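Local coordinates for protein Cg10997-pa (Drosophila melanogaster, PDB 2YV7) that probably switches from a soluble globular form to a membrane-inserted chloride channel whose activity responds to pH, and may influence ethanol sensitivity, at residues A203-R206 with Y207-H210. Numbering follows the deposited sequence.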
loop_
_atom_site.group_PDB
_atom_site.type_symbol
_atom_site.label_atom_id
_atom_site.label_comp_id
_atom_site.label_asym_id
_atom_site.label_seq_id
_atom_site.Cartn_x
_atom_site.Cartn_y
_atom_site.Cartn_z
ATOM N N ALA A 203 12.041 15.839 -2.848
ATOM C CA ALA A 203 11.530 15.395 -1.498
ATOM C C ALA A 203 10.730 14.083 -1.647
ATOM O O ALA A 203 10.760 13.184 -0.761
ATOM C CB ALA A 203 10.714 16.442 -0.884
ATOM N N LEU A 204 10.018 13.990 -2.763
ATOM C CA LEU A 204 9.261 12.771 -3.099
ATOM C C LEU A 204 10.195 11.586 -3.364
ATOM O O LEU A 204 9.947 10.464 -2.913
ATOM C CB LEU A 204 8.291 13.051 -4.260
ATOM C CG LEU A 204 7.280 11.891 -4.511
ATOM C CD1 LEU A 204 6.380 11.589 -3.269
ATOM C CD2 LEU A 204 6.449 12.145 -5.779
ATOM N N TRP A 205 11.288 11.831 -4.080
ATOM C CA TRP A 205 12.213 10.733 -4.387
ATOM C C TRP A 205 12.888 10.307 -3.098
ATOM O O TRP A 205 13.084 9.122 -2.855
ATOM C CB TRP A 205 13.205 11.172 -5.487
ATOM C CG TRP A 205 12.663 10.917 -6.827
ATOM C CD1 TRP A 205 12.385 11.843 -7.812
ATOM C CD2 TRP A 205 12.289 9.631 -7.359
ATOM N NE1 TRP A 205 11.881 11.201 -8.911
ATOM C CE2 TRP A 205 11.807 9.853 -8.675
ATOM C CE3 TRP A 205 12.332 8.312 -6.839
ATOM C CZ2 TRP A 205 11.368 8.815 -9.511
ATOM C CZ3 TRP A 205 11.865 7.238 -7.661
ATOM C CH2 TRP A 205 11.395 7.511 -8.991
ATOM N N ARG A 206 13.141 11.273 -2.228
ATOM C CA ARG A 206 13.757 10.989 -0.910
ATOM C C ARG A 206 12.762 10.168 -0.048
ATOM O O ARG A 206 13.151 9.227 0.630
ATOM C CB ARG A 206 14.164 12.286 -0.250
ATOM C CG ARG A 206 14.791 12.148 1.158
ATOM C CD ARG A 206 15.311 13.507 1.756
ATOM N NE ARG A 206 14.561 14.712 1.354
ATOM C CZ ARG A 206 15.037 15.673 0.536
ATOM N NH1 ARG A 206 16.277 15.589 0.029
ATOM N NH2 ARG A 206 14.281 16.733 0.217
ATOM N N TYR A 207 11.474 10.495 -0.121
ATOM C CA TYR A 207 10.467 9.720 0.589
ATOM C C TYR A 207 10.457 8.249 0.075
ATOM O O TYR A 207 10.411 7.304 0.870
ATOM C CB TYR A 207 9.090 10.390 0.332
ATOM C CG TYR A 207 7.900 9.777 1.014
ATOM C CD1 TYR A 207 7.638 9.981 2.373
ATOM C CD2 TYR A 207 6.999 9.026 0.266
ATOM C CE1 TYR A 207 6.489 9.459 3.005
ATOM C CE2 TYR A 207 5.814 8.487 0.873
ATOM C CZ TYR A 207 5.562 8.717 2.206
ATOM O OH TYR A 207 4.409 8.188 2.707
ATOM N N MET A 208 10.479 8.065 -1.258
ATOM C CA MET A 208 10.487 6.717 -1.828
ATOM C C MET A 208 11.772 5.964 -1.463
ATOM O O MET A 208 11.750 4.746 -1.163
ATOM C CB MET A 208 10.229 6.780 -3.344
ATOM C CG MET A 208 8.821 7.253 -3.620
ATOM S SD MET A 208 8.329 7.146 -5.341
ATOM C CE MET A 208 8.919 8.693 -5.974
ATOM N N TYR A 209 12.880 6.690 -1.418
ATOM C CA TYR A 209 14.126 6.091 -1.009
ATOM C C TYR A 209 13.918 5.453 0.363
ATOM O O TYR A 209 14.196 4.261 0.561
ATOM C CB TYR A 209 15.217 7.136 -0.990
ATOM C CG TYR A 209 16.526 6.602 -0.532
ATOM C CD1 TYR A 209 17.323 5.849 -1.397
ATOM C CD2 TYR A 209 16.976 6.847 0.747
ATOM C CE1 TYR A 209 18.552 5.346 -0.980
ATOM C CE2 TYR A 209 18.191 6.365 1.168
ATOM C CZ TYR A 209 18.973 5.601 0.294
ATOM O OH TYR A 209 20.211 5.115 0.701
ATOM N N HIS A 210 13.371 6.214 1.284
ATOM C CA HIS A 210 13.052 5.677 2.611
ATOM C C HIS A 210 12.026 4.591 2.629
ATOM O O HIS A 210 12.081 3.728 3.474
ATOM C CB HIS A 210 12.667 6.777 3.561
ATOM C CG HIS A 210 13.785 7.741 3.813
ATOM N ND1 HIS A 210 15.057 7.323 4.146
ATOM C CD2 HIS A 210 13.844 9.092 3.706
ATOM C CE1 HIS A 210 15.846 8.382 4.271
ATOM N NE2 HIS A 210 15.130 9.470 4.020
#
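Met208 runs back along its own helix to Trp205 and Leu204. Met208 CB lies 3.7 Å from both Leu204 O and Trp205 O, the carbonyls one turn earlier. Met208 CG, set beside the backbone N by chi1 of -67°, passes 3.5 Å from Leu204 O. Met208 SD stands obliquely to the six-membered ring of Trp205, 4.7 Å from its centroid, a Met-aromatic contact. At the tip the chain bends (chi3 -87°), and this brings Met208 CE over one face of the indole, 3.7 Å from the centroid of the six-membered ring of Trp205 and 17° off its normal, which qualifies as CH-pi; the nearest ring atom is Trp205 CE3 at 3.5 Å. Met208 CE is also 3.9 Å from Leu204 CG and thus bridges the two side chains. The indole is held elsewhere too, since Trp205 NE1 donates to Pro198 O. The backbone bonds between these residues are regular, i to i+4, with Met208 N bonded to Leu204 O at 3.0 Å. Tyr207 turns to helix 173-193, where its OH bonds to Asp175. The arrangement is that of i to i+3 and i to i+4 side-chain contacts on an alpha-helix, here helix 202-212 in the all-helical C-terminal domain of the GST fold.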